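Long-range contacts in breast cancer anti-estrogen resistance protein 1 (Mus musculus, PDB 5W93), which acts as a docking protein that coordinates tyrosine kinase-based signalling in cell adhesion and migration, its C-terminal domain here binding a paxillin LD1 peptide: residues L22-T26 / T124-R128; Q40-V46 / A100-Y104. The protein carries 2 engineered substitutions. One frame throughout, in Å; residues are numbered along the deposited sequence.

Contact 1: residues L22-T26 / T124-R128; sequences LTTLT and TQQFR
Leu-22 lies over the last helix, 107-135, its CD2 wedged between Gln-125 NE2 at 3.3 Å and Arg-128 CD at 3.5 Å, while Leu-22 CD1 stands 3.9 Å from Thr-124 O. Leu-22 gets there with chi1 at -131°, between the standard wells, and chi2 p. Both segments are regular helix, running at 166° to each other, with local axes 11.6 Å apart; in the register the closest CA pair is Leu-22 and Gln-125, at 7.7 Å. One turn on, Leu-25 (chi1 t, chi2 p) brings CD2 to 3.4 Å from Thr-124 OG1. This is the antiparallel pairing of first and last helices in the four-helix bundle of the Cas C-terminal domain, a FAT-like fold, and Leu-22 and Leu-25 also pack on Leu-59 of helix 42-69. Thr-124 takes chi1 p, turning OG1 back to its own helix, where it hydrogen-bonds to Gly-121 O and Leu-120 O. At the exposed border, Gln-125 (chi1 m, chi2 m) folds its amide across the groove. Thr-26 (chi1 m) instead turns OG1 back to Leu-22 O, a 2.6 Å hydrogen bond. Arg-128, chi1 t, lays its aliphatic part along Leu-22, and Leu-22 CD2 sits near the guanidinium plane at its edge.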
loop_
_atom_site.group_PDB
_atom_site.type_symbol
_atom_site.label_atom_id
_atom_site.label_comp_id
_atom_site.label_asym_id
_atom_site.label_seq_id
_atom_site.Cartn_x
_atom_site.Cartn_y
_atom_site.Cartn_z
ATOM N N LEU A 22 4.145 4.331 -7.457
ATOM C CA LEU A 22 5.147 3.609 -6.683
ATOM C C LEU A 22 6.266 4.545 -6.215
ATOM O O LEU A 22 6.889 4.306 -5.181
ATOM C CB LEU A 22 5.723 2.466 -7.513
ATOM C CG LEU A 22 5.797 1.077 -6.887
ATOM C CD1 LEU A 22 4.415 0.550 -6.568
ATOM C CD2 LEU A 22 6.535 0.109 -7.798
ATOM N N THR A 23 6.507 5.606 -6.989
ATOM C CA THR A 23 7.451 6.665 -6.618
ATOM C C THR A 23 7.018 7.415 -5.365
ATOM O O THR A 23 7.799 7.578 -4.422
ATOM C CB THR A 23 7.620 7.691 -7.749
ATOM O OG1 THR A 23 8.236 7.063 -8.879
ATOM C CG2 THR A 23 8.473 8.867 -7.287
ATOM N N THR A 24 5.775 7.888 -5.381
ATOM C CA THR A 24 5.167 8.539 -4.232
ATOM C C THR A 24 5.187 7.612 -3.008
ATOM O O THR A 24 5.465 8.054 -1.883
ATOM C CB THR A 24 3.713 8.960 -4.541
ATOM O OG1 THR A 24 3.713 9.990 -5.535
ATOM C CG2 THR A 24 3.002 9.487 -3.289
ATOM N N LEU A 25 4.884 6.334 -3.223
ATOM C CA LEU A 25 4.851 5.378 -2.116
ATOM C C LEU A 25 6.234 5.177 -1.527
ATOM O O LEU A 25 6.396 5.131 -0.307
ATOM C CB LEU A 25 4.278 4.035 -2.565
ATOM C CG LEU A 25 4.202 2.941 -1.498
ATOM C CD1 LEU A 25 3.437 3.418 -0.259
ATOM C CD2 LEU A 25 3.537 1.707 -2.072
ATOM N N THR A 26 7.235 5.059 -2.394
ATOM C CA THR A 26 8.604 4.868 -1.943
ATOM C C THR A 26 9.073 6.053 -1.112
ATOM O O THR A 26 9.716 5.867 -0.082
ATOM C CB THR A 26 9.568 4.663 -3.123
ATOM O OG1 THR A 26 9.078 3.602 -3.946
ATOM C CG2 THR A 26 10.948 4.293 -2.609
ATOM N N THR A 124 3.779 -4.288 -2.678
ATOM C CA THR A 124 3.441 -3.342 -3.749
ATOM C C THR A 124 4.431 -3.438 -4.920
ATOM O O THR A 124 4.049 -3.324 -6.088
ATOM C CB THR A 124 3.390 -1.876 -3.234
ATOM O OG1 THR A 124 4.657 -1.497 -2.682
ATOM C CG2 THR A 124 2.273 -1.699 -2.178
ATOM N N GLN A 125 5.698 -3.644 -4.598
ATOM C CA GLN A 125 6.709 -3.875 -5.626
ATOM C C GLN A 125 6.402 -5.144 -6.402
ATOM O O GLN A 125 6.585 -5.205 -7.613
ATOM C CB GLN A 125 8.105 -3.981 -5.011
ATOM C CG GLN A 125 8.646 -2.670 -4.500
ATOM C CD GLN A 125 8.845 -1.662 -5.613
ATOM O OE1 GLN A 125 9.229 -2.016 -6.738
ATOM N NE2 GLN A 125 8.580 -0.401 -5.312
ATOM N N GLN A 126 5.938 -6.157 -5.675
ATOM C CA GLN A 126 5.575 -7.430 -6.264
ATOM C C GLN A 126 4.351 -7.287 -7.175
ATOM O O GLN A 126 4.316 -7.848 -8.271
ATOM C CB GLN A 126 5.313 -8.437 -5.153
ATOM C CG GLN A 126 5.184 -9.837 -5.610
ATOM C CD GLN A 126 5.360 -10.776 -4.468
ATOM O OE1 GLN A 126 4.410 -11.063 -3.750
ATOM N NE2 GLN A 126 6.587 -11.241 -4.264
ATOM N N PHE A 127 3.357 -6.523 -6.716
ATOM C CA PHE A 127 2.186 -6.189 -7.529
ATOM C C PHE A 127 2.610 -5.571 -8.864
ATOM O O PHE A 127 2.170 -6.000 -9.927
ATOM C CB PHE A 127 1.272 -5.223 -6.770
ATOM C CG PHE A 127 0.054 -4.768 -7.552
ATOM C CD1 PHE A 127 -0.649 -5.650 -8.369
ATOM C CD2 PHE A 127 -0.396 -3.450 -7.445
ATOM C CE1 PHE A 127 -1.783 -5.226 -9.073
ATOM C CE2 PHE A 127 -1.529 -3.013 -8.142
ATOM C CZ PHE A 127 -2.225 -3.905 -8.958
ATOM N N ARG A 128 3.487 -4.587 -8.797
ATOM C CA ARG A 128 3.957 -3.910 -10.005
ATOM C C ARG A 128 4.710 -4.876 -10.926
ATOM O O ARG A 128 4.520 -4.860 -12.141
ATOM C CB ARG A 128 4.846 -2.722 -9.640
ATOM C CG ARG A 128 5.140 -1.817 -10.836
ATOM C CD ARG A 128 6.608 -1.457 -10.950
ATOM N NE ARG A 128 7.388 -2.478 -11.641
ATOM C CZ ARG A 128 8.200 -3.338 -11.036
ATOM N NH1 ARG A 128 8.340 -3.308 -9.716
ATOM N NH2 ARG A 128 8.874 -4.231 -11.754
#

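Contact 2: residues Q40-V46 / A100-Y104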
loop_
_atom_site.group_PDB
_atom_site.type_symbol
_atom_site.label_atom_id
_atom_site.label_comp_id
_atom_site.label_asym_id
_atom_site.label_seq_id
_atom_site.Cartn_x
_atom_site.Cartn_y
_atom_site.Cartn_z
ATOM N N GLN A 40 11.129 9.425 16.439
ATOM C CA GLN A 40 10.111 10.474 16.465
ATOM C C GLN A 40 8.890 9.998 17.256
ATOM O O GLN A 40 8.589 8.808 17.267
ATOM C CB GLN A 40 9.709 10.881 15.043
ATOM C CG GLN A 40 10.837 11.557 14.264
ATOM C CD GLN A 40 11.393 12.758 15.007
ATOM O OE1 GLN A 40 10.661 13.690 15.330
ATOM N NE2 GLN A 40 12.690 12.728 15.302
ATOM N N PRO A 41 8.185 10.931 17.923
ATOM C CA PRO A 41 7.006 10.614 18.744
ATOM C C PRO A 41 5.760 10.354 17.883
ATOM O O PRO A 41 5.816 10.597 16.665
ATOM C CB PRO A 41 6.841 11.875 19.610
ATOM C CG PRO A 41 7.414 12.969 18.791
ATOM C CD PRO A 41 8.562 12.353 18.023
ATOM N N PRO A 42 4.656 9.871 18.494
ATOM C CA PRO A 42 3.443 9.584 17.716
ATOM C C PRO A 42 2.917 10.732 16.851
ATOM O O PRO A 42 2.403 10.436 15.777
ATOM C CB PRO A 42 2.418 9.211 18.801
ATOM C CG PRO A 42 3.279 8.541 19.874
ATOM C CD PRO A 42 4.521 9.419 19.899
ATOM N N LYS A 43 3.033 11.991 17.265
ATOM C CA LYS A 43 2.464 13.057 16.442
ATOM C C LYS A 43 3.146 13.095 15.077
ATOM O O LYS A 43 2.550 13.556 14.106
ATOM C CB LYS A 43 2.564 14.432 17.122
ATOM C CG LYS A 43 3.967 14.925 17.423
ATOM C CD LYS A 43 3.846 16.289 18.116
ATOM C CE LYS A 43 5.070 17.155 17.936
ATOM N NZ LYS A 43 4.811 18.544 18.438
ATOM N N ILE A 44 4.378 12.590 15.025
ATOM C CA ILE A 44 5.133 12.486 13.783
ATOM C C ILE A 44 4.921 11.142 13.055
ATOM O O ILE A 44 4.583 11.138 11.870
ATOM C CB ILE A 44 6.648 12.680 14.029
ATOM C CG1 ILE A 44 6.926 14.035 14.695
ATOM C CG2 ILE A 44 7.430 12.524 12.720
ATOM C CD1 ILE A 44 6.476 15.241 13.880
ATOM N N PHE A 45 5.114 10.001 13.721
ATOM C CA PHE A 45 5.068 8.751 12.949
ATOM C C PHE A 45 3.638 8.351 12.554
ATOM O O PHE A 45 3.455 7.673 11.532
ATOM C CB PHE A 45 5.819 7.602 13.659
ATOM C CG PHE A 45 5.154 7.037 14.913
ATOM C CD1 PHE A 45 4.013 6.256 14.833
ATOM C CD2 PHE A 45 5.757 7.200 16.157
ATOM C CE1 PHE A 45 3.431 5.711 15.968
ATOM C CE2 PHE A 45 5.200 6.648 17.293
ATOM C CZ PHE A 45 4.031 5.909 17.206
ATOM N N VAL A 46 2.637 8.813 13.310
ATOM C CA VAL A 46 1.241 8.591 12.939
ATOM C C VAL A 46 0.877 9.375 11.664
ATOM O O VAL A 46 0.192 8.856 10.791
ATOM C CB VAL A 46 0.264 8.987 14.081
ATOM C CG1 VAL A 46 -1.160 9.056 13.568
ATOM C CG2 VAL A 46 0.379 7.990 15.264
ATOM N N ALA A 100 1.233 1.247 18.476
ATOM C CA ALA A 100 2.514 1.901 18.744
ATOM C C ALA A 100 2.344 3.261 19.427
ATOM O O ALA A 100 3.208 3.692 20.196
ATOM C CB ALA A 100 3.323 2.062 17.431
ATOM N N ALA A 101 1.239 3.938 19.133
ATOM C CA ALA A 101 0.942 5.227 19.744
ATOM C C ALA A 101 0.406 5.030 21.158
ATOM O O ALA A 101 0.854 5.684 22.094
ATOM C CB ALA A 101 -0.062 6.009 18.907
ATOM N N LEU A 102 -0.560 4.135 21.299
ATOM C CA LEU A 102 -1.160 3.867 22.601
ATOM C C LEU A 102 -0.134 3.371 23.618
ATOM O O LEU A 102 -0.257 3.637 24.826
ATOM C CB LEU A 102 -2.282 2.842 22.471
ATOM C CG LEU A 102 -3.547 3.296 21.761
ATOM C CD1 LEU A 102 -4.490 2.126 21.588
ATOM C CD2 LEU A 102 -4.220 4.413 22.559
ATOM N N GLN A 103 0.874 2.650 23.137
ATOM C CA GLN A 103 1.851 2.044 24.027
ATOM C C GLN A 103 3.182 2.789 24.000
ATOM O O GLN A 103 4.184 2.292 24.507
ATOM C CB GLN A 103 2.060 0.575 23.657
ATOM C CG GLN A 103 0.782 -0.249 23.677
ATOM C CD GLN A 103 0.960 -1.620 23.038
ATOM O OE1 GLN A 103 2.056 -2.177 23.035
ATOM N NE2 GLN A 103 -0.117 -2.162 22.486
ATOM N N TYR A 104 3.194 3.976 23.402
ATOM C CA TYR A 104 4.428 4.745 23.264
ATOM C C TYR A 104 5.009 5.141 24.633
ATOM O O TYR A 104 4.267 5.534 25.530
ATOM C CB TYR A 104 4.181 5.997 22.414
ATOM C CG TYR A 104 5.443 6.756 22.096
ATOM C CD1 TYR A 104 6.260 6.367 21.041
ATOM C CD2 TYR A 104 5.821 7.862 22.844
ATOM C CE1 TYR A 104 7.425 7.051 20.742
ATOM C CE2 TYR A 104 6.989 8.555 22.550
ATOM C CZ TYR A 104 7.786 8.140 21.502
ATOM O OH TYR A 104 8.942 8.825 21.204
#
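The ring of Pro-42 is one bump here, and the flat side of Tyr-104 is what it meets. Pro-42 CD sits 3.4 Å from the centroid of the Tyr-104 ring and only 7° off its normal, a CH-pi contact with the proline squarely over the face. From the same ring, Pro-42 CB reaches 4.1 Å to Ala-101 CB, so the proline fills the space between the last turn of helix 73-102 and the tyrosine that follows it. The small Ala-101 leaves room for this close approach: its CA is 5.4 Å from that of Pro-42, and Val-46 CG2 rests 4.2 Å from Ala-101 CB. Deeper in, Phe-45 pushes its ring edge toward the end of the helix, with Phe-45 CZ 3.8 Å from Ala-100 O and 3.9 Å from Ala-100 CB, and Phe-45 CE2 3.9 Å from Tyr-104 CD1. Met-113 of helix 107-135 packs on both Phe-45 and Ala-100. On the outer side, Tyr-104 stretches across the start of helix 42-69, where Pro-41 is the N-cap residue, and Tyr-104 OH comes to 3.6 Å from Pro-41 CA. Val-46 also packs on an apolar side chain of the bound peptide, so this end of the bundle adjoins the paxillin site. No hydrogen bond crosses between the segments, so the join rests on the fit of apolar and aromatic surfaces, with the CH-pi contact as its one directional element.

Overall arrangement
From the N terminus, helix 5-37 supplies the first half of contact 1; the chain then turns through the loop where contact 2 begins and enters helix 42-69. Helix 73-102 returns the chain to that same end of the bundle, where residues 100-104 meet 40-46 and contact 2 closes the shorter loop. Helix 107-135 then runs back until 124-128 meets 22-26, where contact 1 closes the longer loop around it; the two do not cross. Contact 1 joins the first and last helices near the middle of the bundle; contact 2 joins the second and third at one end. Their centres are 25 Å apart and they do not touch, yet between them all four helices are engaged.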